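Local coordinates for protein IclR transcriptional regulator (Thermotoga maritima, PDB 1MKM) that probably binds DNA and regulates transcription, pairing a winged helix-turn-helix domain with a larger, GAF-like C-terminal domain of the IclR family, at residues Val89-Arg94 with Lys237-Glu242; Asp82-His87 with Glu241-Lys246; Arg184-Asp189 with Lys228-Ser233; Gly139-Ala144 with Gly201-Asp206; Gly96-Leu101 with Gln119-Val124. All coordinates share one frame; numbering follows the deposited sequence.

Overall arrangement
All five contacts lie in the C-terminal, GAF-like domain, built round an antiparallel sheet in which strands 98-105, 211-220, 197-205 and 187-190 are successive neighbours. Contacts 1 and 2 join the same two helices, 79-93 and 226-246, with centres about 9 Å apart. Contact 3 sets helix 226-246 against strand 187-190, an outermost strand of the sheet within this chain. Contact 4, its centre about 12 Å from that of contact 3, packs helix 137-143 on strand 197-205. Contact 5 closes first along the chain, within the span bracketed by contacts 1 and 2, whereas the segments of contacts 3 and 4 alternate. The long C-terminal helix thus ties helix 79-93 to the sheet that holds the zinc-binding residues.

Contact 1 of 5, residues Val89-Arg94 with Lys237-Glu242; sequences VDIMKR and KEKAEE
K239 runs past I91 to reach D90, in a four-residue salt-bridge network (D90, R94, E238, K239) that ties helix 79-93 to helix 226-246 on the GAF-like domain. The tight part is aliphatic. I91 and K239 slide past each other in opposite directions, and K239 CG lies 3.4 Å from I91 CG1, and as near to I91 CD1, closer than carbons usually pack. The buried I91 also rests on V235 and on V99 of the sheet. A bend in the lysine (chi2 -63°) turns CD out of that course, and the extended remainder carries NZ to D90 OD2, a 2.6 Å bond to the anti lone pair. The solvent side is looser: exposed R94 NH2 meets E238 OE2 at 3.2 Å, close to the guanidinium plane but from above the carboxylate, with the two planes 79° apart. An alanine in place of K239 would probably leave D90 without one of its two cationic partners and open a gap beside I91. R94 NH2 stands 3.8 Å from K239 NZ, a like-charge approach that D90 probably offsets. D90 OD2 itself sits 3.0 Å above the R94 guanidinium plane, with no guanidinium N-H aimed at it.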
# COMPACT_ATOMS: atom_id res chain seq x y z
N VAL B 89 21.44 -14.11 7.41
CA VAL B 89 21.15 -12.70 7.19
C VAL B 89 22.47 -11.97 6.97
O VAL B 89 22.57 -11.07 6.14
CB VAL B 89 20.39 -12.08 8.39
CG1 VAL B 89 20.08 -10.62 8.12
CG2 VAL B 89 19.08 -12.84 8.64
N ASP B 90 23.51 -12.38 7.71
CA ASP B 90 24.80 -11.74 7.55
C ASP B 90 25.40 -12.05 6.18
O ASP B 90 25.92 -11.15 5.50
CB ASP B 90 25.74 -12.17 8.69
CG ASP B 90 27.07 -11.40 8.69
OD1 ASP B 90 27.11 -10.19 8.36
OD2 ASP B 90 28.09 -12.03 9.05
N ILE B 91 25.30 -13.31 5.76
CA ILE B 91 25.82 -13.71 4.46
C ILE B 91 25.14 -12.91 3.36
O ILE B 91 25.76 -12.58 2.36
CB ILE B 91 25.59 -15.22 4.17
CG1 ILE B 91 26.27 -16.07 5.25
CG2 ILE B 91 26.13 -15.57 2.79
CD1 ILE B 91 26.05 -17.55 5.09
N MET B 92 23.86 -12.59 3.55
CA MET B 92 23.15 -11.82 2.55
C MET B 92 23.57 -10.34 2.53
O MET B 92 23.62 -9.71 1.47
CB MET B 92 21.65 -11.91 2.79
CG MET B 92 20.82 -11.07 1.83
SD MET B 92 20.68 -9.31 2.26
CE MET B 92 19.70 -9.43 3.73
N LYS B 93 23.87 -9.80 3.71
CA LYS B 93 24.26 -8.41 3.81
C LYS B 93 25.70 -8.20 3.38
O LYS B 93 26.09 -7.10 3.00
CB LYS B 93 24.06 -7.92 5.24
CG LYS B 93 22.62 -8.02 5.67
CD LYS B 93 22.48 -7.81 7.17
CE LYS B 93 22.50 -6.34 7.52
NZ LYS B 93 21.33 -5.66 6.91
N ARG B 94 26.49 -9.27 3.41
CA ARG B 94 27.89 -9.18 3.00
C ARG B 94 28.13 -9.67 1.58
O ARG B 94 29.27 -9.65 1.11
CB ARG B 94 28.78 -9.95 3.98
CG ARG B 94 28.60 -9.48 5.41
CD ARG B 94 29.71 -9.98 6.30
NE ARG B 94 29.71 -11.42 6.47
CZ ARG B 94 30.68 -12.09 7.08
NH1 ARG B 94 31.72 -11.45 7.58
NH2 ARG B 94 30.59 -13.41 7.20
N LYS B 237 31.75 -20.94 3.75
CA LYS B 237 32.48 -21.85 4.61
C LYS B 237 32.69 -21.26 6.00
O LYS B 237 32.70 -21.99 6.99
CB LYS B 237 33.84 -22.20 4.00
CG LYS B 237 34.03 -23.70 3.76
CD LYS B 237 33.77 -24.51 5.03
CE LYS B 237 33.91 -26.01 4.76
NZ LYS B 237 33.60 -26.86 5.95
N GLU B 238 32.83 -19.94 6.07
CA GLU B 238 33.03 -19.28 7.36
C GLU B 238 31.84 -19.51 8.28
O GLU B 238 32.01 -19.86 9.45
CB GLU B 238 33.24 -17.78 7.17
CG GLU B 238 33.45 -17.04 8.49
CD GLU B 238 33.38 -15.52 8.34
OE1 GLU B 238 34.05 -14.98 7.44
OE2 GLU B 238 32.66 -14.88 9.13
N LYS B 239 30.63 -19.29 7.76
CA LYS B 239 29.42 -19.47 8.55
C LYS B 239 29.20 -20.96 8.74
O LYS B 239 28.81 -21.41 9.81
CB LYS B 239 28.20 -18.85 7.83
CG LYS B 239 28.28 -17.34 7.65
CD LYS B 239 28.31 -16.62 9.00
CE LYS B 239 28.31 -15.09 8.83
NZ LYS B 239 28.32 -14.38 10.14
N ALA B 240 29.47 -21.74 7.69
CA ALA B 240 29.30 -23.18 7.79
C ALA B 240 30.01 -23.69 9.05
O ALA B 240 29.39 -24.27 9.95
CB ALA B 240 29.86 -23.86 6.56
N GLU B 241 31.32 -23.47 9.10
CA GLU B 241 32.12 -23.90 10.23
C GLU B 241 31.51 -23.47 11.56
O GLU B 241 31.40 -24.27 12.49
CB GLU B 241 33.55 -23.36 10.10
CG GLU B 241 34.38 -23.52 11.36
CD GLU B 241 35.83 -23.18 11.14
OE1 GLU B 241 36.10 -22.13 10.51
OE2 GLU B 241 36.70 -23.95 11.61
N GLU B 242 31.10 -22.21 11.65
CA GLU B 242 30.51 -21.69 12.88
C GLU B 242 29.22 -22.41 13.26
O GLU B 242 29.02 -22.77 14.43
CB GLU B 242 30.22 -20.19 12.75
CG GLU B 242 29.34 -19.64 13.87
CD GLU B 242 30.03 -19.62 15.21
OE1 GLU B 242 30.63 -20.65 15.58
OE2 GLU B 242 29.97 -18.58 15.90

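Contact 2 of 5, residues Asp82-His87 with Glu241-Lys246; sequences DIAHDH and EEISRK
I83, A84 and H87 face I243, K246 and E242 across an antiparallel packing of helices 79-93 and 226-246 in the GAF-like domain, whose short segments run 165° apart with axes 9.6 Å from each other at closest approach. Apolar packing comes first. I83 CG2 touches I243 CG2 at 3.8 Å, and A84 CB meets I243 CD1 at 3.7 Å. The small A84 lets the helices draw near here, its CA only 6.0 Å from I243 CA. I83 also lies over the root of K246: CG2 and CD1 both come within 3.5 Å of K246 CB, a pair of tight carbon contacts. An alanine in place of I83 would probably open a gap beside I243 CG2 and let the foot of the K246 side chain shift. Ring packing forms the second group. H87 crosses E242 at about a right angle, and NE2 approaches E242 CG to 3.0 Å; the bend at chi2 (68°) turns CD of E242 back, and OE2 lies in the ring plane at its edge without a hydrogen bond. Ionic pairing, the third kind, stays inside helix 226-246: R245 NH2 faces E241 OE2, while E242 has long pairs with R245 and K246. The E242 carboxylate and K246 NZ would probably push the imidazole's ionisation in opposite senses; with no hydrogen bond spanning the two segments, the join rests on van der Waals fit.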
# COMPACT_ATOMS: atom_id res chain seq x y z
N ASP B 82 17.37 -21.86 13.95
CA ASP B 82 17.67 -20.75 14.84
C ASP B 82 19.17 -20.58 15.06
O ASP B 82 19.65 -19.49 15.35
CB ASP B 82 16.96 -20.95 16.19
CG ASP B 82 15.53 -20.47 16.16
OD1 ASP B 82 15.29 -19.29 16.49
OD2 ASP B 82 14.65 -21.27 15.78
N ILE B 83 19.89 -21.68 14.91
CA ILE B 83 21.34 -21.67 15.07
C ILE B 83 21.99 -20.97 13.88
O ILE B 83 23.09 -20.42 13.99
CB ILE B 83 21.87 -23.10 15.17
CG1 ILE B 83 21.72 -23.61 16.60
CG2 ILE B 83 23.32 -23.17 14.74
CD1 ILE B 83 22.29 -24.99 16.78
N ALA B 84 21.31 -20.99 12.74
CA ALA B 84 21.87 -20.40 11.54
C ALA B 84 21.24 -19.10 11.05
O ALA B 84 21.95 -18.20 10.58
CB ALA B 84 21.84 -21.46 10.41
N HIS B 85 19.93 -18.97 11.16
CA HIS B 85 19.27 -17.78 10.65
C HIS B 85 20.05 -16.47 10.56
O HIS B 85 20.03 -15.82 9.51
CB HIS B 85 17.97 -17.48 11.37
CG HIS B 85 17.19 -16.38 10.70
ND1 HIS B 85 16.64 -16.53 9.44
CD2 HIS B 85 16.96 -15.10 11.06
CE1 HIS B 85 16.11 -15.38 9.05
NE2 HIS B 85 16.30 -14.50 10.02
N ASP B 86 20.73 -16.05 11.63
CA ASP B 86 21.46 -14.79 11.57
C ASP B 86 22.70 -14.83 10.70
O ASP B 86 23.02 -13.85 10.01
CB ASP B 86 21.81 -14.29 12.97
CG ASP B 86 20.58 -13.85 13.74
OD1 ASP B 86 19.66 -13.30 13.10
OD2 ASP B 86 20.52 -14.04 14.97
N HIS B 87 23.40 -15.95 10.71
CA HIS B 87 24.58 -16.07 9.87
C HIS B 87 24.12 -15.94 8.44
O HIS B 87 24.85 -15.46 7.58
CB HIS B 87 25.26 -17.41 10.11
CG HIS B 87 25.87 -17.53 11.46
ND1 HIS B 87 25.13 -17.44 12.62
CD2 HIS B 87 27.15 -17.73 11.85
CE1 HIS B 87 25.93 -17.56 13.67
NE2 HIS B 87 27.16 -17.74 13.22
N GLU B 241 31.32 -23.47 9.10
CA GLU B 241 32.12 -23.90 10.23
C GLU B 241 31.51 -23.47 11.56
O GLU B 241 31.40 -24.27 12.49
CB GLU B 241 33.55 -23.36 10.10
CG GLU B 241 34.38 -23.52 11.36
CD GLU B 241 35.83 -23.18 11.14
OE1 GLU B 241 36.10 -22.13 10.51
OE2 GLU B 241 36.70 -23.95 11.61
N GLU B 242 31.10 -22.21 11.65
CA GLU B 242 30.51 -21.69 12.88
C GLU B 242 29.22 -22.41 13.26
O GLU B 242 29.02 -22.77 14.43
CB GLU B 242 30.22 -20.19 12.75
CG GLU B 242 29.34 -19.64 13.87
CD GLU B 242 30.03 -19.62 15.21
OE1 GLU B 242 30.63 -20.65 15.58
OE2 GLU B 242 29.97 -18.58 15.90
N ILE B 243 28.35 -22.61 12.27
CA ILE B 243 27.07 -23.29 12.46
C ILE B 243 27.31 -24.74 12.83
O ILE B 243 26.76 -25.24 13.82
CB ILE B 243 26.20 -23.27 11.18
CG1 ILE B 243 25.89 -21.82 10.77
CG2 ILE B 243 24.91 -24.04 11.41
CD1 ILE B 243 25.40 -21.67 9.34
N SER B 244 28.11 -25.42 12.01
CA SER B 244 28.42 -26.82 12.24
C SER B 244 28.83 -27.04 13.69
O SER B 244 28.39 -28.00 14.33
CB SER B 244 29.55 -27.25 11.32
OG SER B 244 29.23 -26.91 9.98
N ARG B 245 29.65 -26.13 14.21
CA ARG B 245 30.10 -26.21 15.59
C ARG B 245 28.91 -26.41 16.52
O ARG B 245 28.87 -27.38 17.28
CB ARG B 245 30.86 -24.94 15.97
CG ARG B 245 32.23 -24.84 15.34
CD ARG B 245 32.87 -23.50 15.63
NE ARG B 245 34.26 -23.47 15.18
CZ ARG B 245 35.02 -22.38 15.18
NH1 ARG B 245 34.52 -21.22 15.59
NH2 ARG B 245 36.28 -22.45 14.78
N LYS B 246 27.95 -25.48 16.46
CA LYS B 246 26.76 -25.56 17.29
C LYS B 246 26.10 -26.95 17.21
O LYS B 246 25.54 -27.43 18.20
CB LYS B 246 25.75 -24.49 16.87
CG LYS B 246 25.88 -23.16 17.61
CD LYS B 246 27.31 -22.65 17.60
CE LYS B 246 27.41 -21.24 18.16
NZ LYS B 246 26.81 -20.26 17.23

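Contact 3 of 5, residues Arg184-Asp189 with Lys228-Ser233; sequences RGYAVD and KIEEYS
Y186 lays its ring over S233, whose CB sits 3.6 Å from the ring centroid and only 6° off the normal, a CH-pi contact squarely over the face. S233 OG lies over that face too, 3.7 Å from Y186 CZ. The opposite face is met nearer its rim by R184 CB, so the ring is held between its own chain and helix 226-246. Chi1 of Y186 (59°) puts CG in the crowded position between backbone N and carbonyl carbon. S233 has the same type of first torsion, and its OG hydrogen-bonds at 3.0 Å to I229 O, which also accepts the amide of S233. That bond fixes the hydroxyl against its own helix and satisfies a buried polar group. I229 provides the apolar remainder: its CG2 is 4.3 Å from Y186 CE2, and its CD1 stands 4.4 Å from V188 CG1, a loose fit compared with the serine. At the tip of the tyrosine, Y186 OH comes within 3.5 Å of E230 OE2. G185, with phi 104°, turns the chain out of helix 171-184 into strand 187-190. This strand pairs with strand 197-205 through A187 with G201 and D189 with C199, D189 and C199 being known zinc-binding residues of this protein. Helix 226-246 lies across both, I229 meeting V188 and S233 touching V200, while Y186 itself packs on V202.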
# COMPACT_ATOMS: atom_id res chain seq x y z
N ARG B 184 37.74 -29.08 -3.07
CA ARG B 184 37.57 -27.66 -2.79
C ARG B 184 36.98 -27.44 -1.41
O ARG B 184 37.42 -26.55 -0.67
CB ARG B 184 36.67 -27.02 -3.85
CG ARG B 184 37.23 -27.06 -5.26
CD ARG B 184 36.44 -26.16 -6.20
NE ARG B 184 35.03 -26.52 -6.25
CZ ARG B 184 34.57 -27.70 -6.63
NH1 ARG B 184 35.42 -28.65 -7.01
NH2 ARG B 184 33.26 -27.94 -6.65
N GLY B 185 35.98 -28.26 -1.07
CA GLY B 185 35.32 -28.14 0.21
C GLY B 185 33.96 -27.49 0.03
O GLY B 185 33.29 -27.13 1.00
N TYR B 186 33.55 -27.32 -1.23
CA TYR B 186 32.26 -26.72 -1.57
C TYR B 186 31.85 -27.11 -2.98
O TYR B 186 32.64 -27.72 -3.71
CB TYR B 186 32.33 -25.19 -1.47
CG TYR B 186 33.36 -24.56 -2.38
CD1 TYR B 186 34.67 -24.33 -1.93
CD2 TYR B 186 33.04 -24.20 -3.69
CE1 TYR B 186 35.63 -23.77 -2.76
CE2 TYR B 186 33.99 -23.64 -4.53
CZ TYR B 186 35.28 -23.43 -4.06
OH TYR B 186 36.23 -22.87 -4.89
N ALA B 187 30.63 -26.75 -3.38
CA ALA B 187 30.15 -27.07 -4.72
C ALA B 187 29.76 -25.84 -5.51
O ALA B 187 29.72 -24.72 -4.98
CB ALA B 187 28.97 -28.00 -4.63
N VAL B 188 29.47 -26.05 -6.79
CA VAL B 188 29.07 -24.98 -7.68
C VAL B 188 28.01 -25.51 -8.64
O VAL B 188 28.15 -26.61 -9.18
CB VAL B 188 30.25 -24.46 -8.52
CG1 VAL B 188 29.77 -23.46 -9.54
CG2 VAL B 188 31.31 -23.83 -7.61
N ASP B 189 26.94 -24.74 -8.83
CA ASP B 189 25.87 -25.14 -9.73
C ASP B 189 25.91 -24.29 -10.99
O ASP B 189 25.29 -23.23 -11.06
CB ASP B 189 24.50 -25.00 -9.07
CG ASP B 189 23.36 -25.03 -10.08
OD1 ASP B 189 23.55 -25.65 -11.14
OD2 ASP B 189 22.28 -24.45 -9.83
N LYS B 228 34.38 -14.04 -7.73
CA LYS B 228 33.13 -13.94 -6.98
C LYS B 228 32.96 -15.28 -6.28
O LYS B 228 32.85 -15.34 -5.06
CB LYS B 228 31.96 -13.66 -7.92
CG LYS B 228 30.96 -12.64 -7.38
CD LYS B 228 31.64 -11.33 -7.01
CE LYS B 228 30.62 -10.26 -6.64
NZ LYS B 228 31.25 -8.95 -6.30
N ILE B 229 32.98 -16.36 -7.06
CA ILE B 229 32.86 -17.70 -6.49
C ILE B 229 33.73 -17.86 -5.25
O ILE B 229 33.25 -18.24 -4.19
CB ILE B 229 33.25 -18.78 -7.52
CG1 ILE B 229 32.10 -18.97 -8.51
CG2 ILE B 229 33.62 -20.07 -6.81
CD1 ILE B 229 32.39 -19.96 -9.62
N GLU B 230 35.02 -17.56 -5.41
CA GLU B 230 35.99 -17.65 -4.31
C GLU B 230 35.51 -16.86 -3.10
O GLU B 230 35.68 -17.29 -1.95
CB GLU B 230 37.35 -17.12 -4.76
CG GLU B 230 38.24 -18.15 -5.45
CD GLU B 230 38.88 -19.13 -4.48
OE1 GLU B 230 39.70 -18.69 -3.64
OE2 GLU B 230 38.57 -20.34 -4.54
N GLU B 231 34.91 -15.70 -3.36
CA GLU B 231 34.41 -14.83 -2.32
C GLU B 231 33.19 -15.40 -1.62
O GLU B 231 33.08 -15.37 -0.39
CB GLU B 231 34.06 -13.47 -2.91
CG GLU B 231 33.58 -12.46 -1.90
CD GLU B 231 33.66 -11.05 -2.43
OE1 GLU B 231 33.04 -10.77 -3.49
OE2 GLU B 231 34.34 -10.22 -1.80
N TYR B 232 32.25 -15.92 -2.41
CA TYR B 232 31.04 -16.51 -1.86
C TYR B 232 31.37 -17.75 -1.03
O TYR B 232 31.02 -17.84 0.15
CB TYR B 232 30.05 -16.85 -2.99
CG TYR B 232 29.56 -15.64 -3.79
CD1 TYR B 232 29.58 -14.36 -3.25
CD2 TYR B 232 29.01 -15.81 -5.08
CE1 TYR B 232 29.06 -13.26 -3.96
CE2 TYR B 232 28.49 -14.71 -5.80
CZ TYR B 232 28.51 -13.43 -5.22
OH TYR B 232 27.96 -12.35 -5.89
N SER B 233 32.07 -18.71 -1.63
CA SER B 233 32.43 -19.93 -0.92
C SER B 233 33.23 -19.61 0.35
O SER B 233 33.31 -20.43 1.27
CB SER B 233 33.23 -20.87 -1.83
OG SER B 233 34.42 -20.27 -2.29

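Contact 4 of 5, residues Gly139-Ala144 with Gly201-Asp206; sequences GKSILA and GVPIFD
Chi1 of S141 (-167°) sets OG anti to its backbone N and points it at strand 201-205, where it meets the backbone from G201 to P203. OG gives a weak hydrogen bond to G201 O at 3.2 Å, and its modelled place is somewhat uncertain because the fit against the P203 ring is too close. The P203 N beside it carries no hydrogen, so it cannot donate. S141 CB is a firmer marker of the approach, 3.8 Å from G201 O. The backbones come near here: S141 CA lies 5.5 Å from V202 CA, and the short axes pass 6.7 Å apart at 48°. G201 has no side chain to set against the helix; a CB there would lie about 3.9 Å from S141 CB, at ordinary packing distance. V202 turns its side chain the other way, and I142 borders the contact, packing on L133 and P211. Just along the chain from S141, K140 NZ forms salt bridges to E177 and E192 and a hydrogen bond to V188 O. Strand 197-205, which also carries the zinc-binding C199, is thus packed on both faces: S141 of helix 137-143 lies on one, while L236, K237 and A240 of helix 226-246 meet V202 on the other.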
# COMPACT_ATOMS: atom_id res chain seq x y z
N GLY B 139 23.01 -29.14 -2.48
CA GLY B 139 22.68 -30.55 -2.59
C GLY B 139 23.90 -31.45 -2.75
O GLY B 139 24.11 -32.36 -1.96
N LYS B 140 24.70 -31.20 -3.79
CA LYS B 140 25.90 -31.99 -4.03
C LYS B 140 26.85 -31.77 -2.87
O LYS B 140 27.55 -32.68 -2.45
CB LYS B 140 26.55 -31.57 -5.35
CG LYS B 140 25.66 -31.83 -6.55
CD LYS B 140 26.29 -31.36 -7.85
CE LYS B 140 26.42 -29.85 -7.89
NZ LYS B 140 26.87 -29.38 -9.23
N SER B 141 26.88 -30.55 -2.35
CA SER B 141 27.73 -30.23 -1.21
C SER B 141 27.41 -31.23 -0.09
O SER B 141 28.28 -31.58 0.71
CB SER B 141 27.46 -28.79 -0.76
OG SER B 141 28.43 -28.31 0.15
N ILE B 142 26.16 -31.69 -0.03
CA ILE B 142 25.75 -32.65 1.00
C ILE B 142 26.07 -34.07 0.56
O ILE B 142 26.45 -34.91 1.38
CB ILE B 142 24.23 -32.55 1.29
CG1 ILE B 142 23.92 -31.23 2.00
CG2 ILE B 142 23.78 -33.73 2.15
CD1 ILE B 142 22.44 -30.96 2.20
N LEU B 143 25.93 -34.33 -0.74
CA LEU B 143 26.23 -35.64 -1.31
C LEU B 143 27.73 -35.87 -1.40
O LEU B 143 28.17 -36.91 -1.90
CB LEU B 143 25.62 -35.76 -2.71
CG LEU B 143 24.24 -36.42 -2.79
CD1 LEU B 143 23.79 -36.51 -4.25
CD2 LEU B 143 24.33 -37.80 -2.16
N ALA B 144 28.51 -34.90 -0.93
CA ALA B 144 29.96 -35.01 -0.98
C ALA B 144 30.52 -35.34 0.39
O ALA B 144 31.72 -35.20 0.63
CB ALA B 144 30.56 -33.70 -1.48
N GLY B 201 27.79 -23.71 -2.72
CA GLY B 201 27.34 -24.29 -1.47
C GLY B 201 28.39 -25.02 -0.66
O GLY B 201 29.38 -25.52 -1.20
N VAL B 202 28.15 -25.08 0.65
CA VAL B 202 29.02 -25.73 1.62
C VAL B 202 28.13 -26.52 2.59
O VAL B 202 26.99 -26.11 2.86
CB VAL B 202 29.83 -24.67 2.41
CG1 VAL B 202 30.72 -25.33 3.43
CG2 VAL B 202 30.64 -23.83 1.46
N PRO B 203 28.61 -27.65 3.13
CA PRO B 203 27.83 -28.47 4.06
C PRO B 203 27.82 -27.97 5.51
O PRO B 203 28.51 -27.02 5.86
CB PRO B 203 28.48 -29.85 3.97
CG PRO B 203 29.19 -29.83 2.66
CD PRO B 203 29.75 -28.43 2.61
N ILE B 204 27.01 -28.63 6.33
CA ILE B 204 26.89 -28.32 7.75
C ILE B 204 26.88 -29.68 8.45
O ILE B 204 25.95 -30.46 8.25
CB ILE B 204 25.56 -27.61 8.07
CG1 ILE B 204 25.53 -26.20 7.47
CG2 ILE B 204 25.38 -27.52 9.59
CD1 ILE B 204 26.31 -25.16 8.27
N PHE B 205 27.90 -29.97 9.25
CA PHE B 205 27.98 -31.25 9.94
C PHE B 205 27.40 -31.23 11.36
O PHE B 205 27.31 -30.18 12.01
CB PHE B 205 29.43 -31.73 9.97
CG PHE B 205 30.07 -31.79 8.61
CD1 PHE B 205 31.22 -31.06 8.33
CD2 PHE B 205 29.48 -32.54 7.59
CE1 PHE B 205 31.78 -31.07 7.04
CE2 PHE B 205 30.03 -32.56 6.30
CZ PHE B 205 31.18 -31.83 6.03
N ASP B 206 27.01 -32.41 11.83
CA ASP B 206 26.41 -32.57 13.15
C ASP B 206 27.36 -33.25 14.14
O ASP B 206 28.58 -33.13 14.02
CB ASP B 206 25.13 -33.39 13.03
CG ASP B 206 25.40 -34.82 12.59
OD1 ASP B 206 26.38 -35.04 11.85
OD2 ASP B 206 24.62 -35.72 12.97

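Contact 5 of 5, residues Gly96-Leu101 with Gln119-Val124; sequences GETVHL and QSIPMV
M123 and H100 reach toward each other tip to tip, the methionine from the loop 119-124 and the histidine from strand 98-105. From CB, which points at the strand, chi1 of -176° sets CG anti to the backbone N, and the extended chain carries SD to 3.7 Å from H100 NE2. SD is 4.5 Å from the ring centroid at 55° to its normal, an oblique Met-aromatic contact. The terminal CE comes closest, 3.1 Å from H100 NE2. Nearer the start of the loop, I121 CD1 rests 3.5 Å from T98 OG1, and that hydroxyl has a weak bond to G117 N. Q119 brings NE2 within 3.0 Å of G96 O at a poor angle; its OE1 bonds K223, which also pairs with E97. The loop also reaches another chain: S120 N hydrogen-bonds E194 of the second subunit. A methyl thus stands at H100 NE2, a buried atom with no polar partner in the model, so sulfur and van der Waals contact carry this end, the M123 side chain lying about 5 Å from a bound zinc ion.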
# COMPACT_ATOMS: atom_id res chain seq x y z
N GLY B 96 25.01 -9.60 -0.73
CA GLY B 96 23.90 -8.98 -1.43
C GLY B 96 23.10 -10.01 -2.21
O GLY B 96 22.16 -9.68 -2.93
N GLU B 97 23.49 -11.27 -2.04
CA GLU B 97 22.84 -12.36 -2.73
C GLU B 97 21.89 -13.14 -1.84
O GLU B 97 22.03 -13.15 -0.61
CB GLU B 97 23.91 -13.32 -3.27
CG GLU B 97 24.99 -12.64 -4.09
CD GLU B 97 24.42 -11.82 -5.21
OE1 GLU B 97 23.65 -12.37 -6.01
OE2 GLU B 97 24.75 -10.61 -5.29
N THR B 98 20.90 -13.77 -2.47
CA THR B 98 19.93 -14.60 -1.78
C THR B 98 20.70 -15.79 -1.19
O THR B 98 21.63 -16.30 -1.81
CB THR B 98 18.85 -15.09 -2.75
OG1 THR B 98 18.16 -13.95 -3.30
CG2 THR B 98 17.85 -15.99 -2.06
N VAL B 99 20.31 -16.20 0.01
CA VAL B 99 20.94 -17.30 0.74
C VAL B 99 19.91 -18.38 1.04
O VAL B 99 18.79 -18.06 1.43
CB VAL B 99 21.49 -16.77 2.09
CG1 VAL B 99 22.18 -17.89 2.87
CG2 VAL B 99 22.44 -15.61 1.83
N HIS B 100 20.28 -19.66 0.88
CA HIS B 100 19.37 -20.76 1.17
C HIS B 100 20.00 -21.71 2.17
O HIS B 100 21.22 -21.78 2.30
CB HIS B 100 19.03 -21.57 -0.09
CG HIS B 100 18.28 -20.80 -1.12
ND1 HIS B 100 16.90 -20.73 -1.14
CD2 HIS B 100 18.71 -20.06 -2.17
CE1 HIS B 100 16.51 -19.98 -2.15
NE2 HIS B 100 17.59 -19.56 -2.80
N LEU B 101 19.14 -22.43 2.88
CA LEU B 101 19.58 -23.43 3.85
C LEU B 101 18.67 -24.62 3.64
O LEU B 101 17.46 -24.54 3.92
CB LEU B 101 19.43 -22.92 5.29
CG LEU B 101 19.80 -23.98 6.34
CD1 LEU B 101 21.29 -24.19 6.28
CD2 LEU B 101 19.38 -23.57 7.76
N GLN B 119 18.11 -7.90 -4.97
CA GLN B 119 17.38 -7.93 -6.24
C GLN B 119 16.66 -9.27 -6.42
O GLN B 119 17.10 -10.31 -5.91
CB GLN B 119 18.32 -7.65 -7.41
CG GLN B 119 19.80 -7.65 -7.04
CD GLN B 119 20.33 -9.04 -6.75
OE1 GLN B 119 20.47 -9.86 -7.67
NE2 GLN B 119 20.63 -9.32 -5.48
N SER B 120 15.53 -9.24 -7.13
CA SER B 120 14.76 -10.46 -7.38
C SER B 120 15.58 -11.33 -8.36
O SER B 120 16.16 -10.82 -9.32
CB SER B 120 13.42 -10.11 -8.02
OG SER B 120 12.75 -9.07 -7.32
N ILE B 121 15.64 -12.64 -8.12
CA ILE B 121 16.37 -13.53 -9.02
C ILE B 121 15.39 -14.51 -9.65
O ILE B 121 14.45 -14.94 -9.00
CB ILE B 121 17.49 -14.29 -8.28
CG1 ILE B 121 16.92 -15.04 -7.07
CG2 ILE B 121 18.59 -13.30 -7.87
CD1 ILE B 121 17.99 -15.79 -6.27
N PRO B 122 15.61 -14.86 -10.93
CA PRO B 122 14.72 -15.79 -11.65
C PRO B 122 14.70 -17.23 -11.14
O PRO B 122 14.76 -18.16 -11.93
CB PRO B 122 15.21 -15.69 -13.09
CG PRO B 122 16.67 -15.42 -12.93
CD PRO B 122 16.71 -14.41 -11.79
N MET B 123 14.58 -17.39 -9.82
CA MET B 123 14.55 -18.71 -9.18
C MET B 123 13.24 -18.89 -8.42
O MET B 123 12.76 -17.97 -7.77
CB MET B 123 15.72 -18.82 -8.20
CG MET B 123 15.88 -20.15 -7.51
SD MET B 123 17.30 -20.13 -6.41
CE MET B 123 16.82 -21.33 -5.17
N VAL B 124 12.64 -20.08 -8.51
CA VAL B 124 11.38 -20.32 -7.79
C VAL B 124 11.63 -21.21 -6.60
O VAL B 124 11.60 -22.44 -6.71
CB VAL B 124 10.31 -20.98 -8.68
CG1 VAL B 124 9.01 -21.13 -7.90
CG2 VAL B 124 10.05 -20.15 -9.93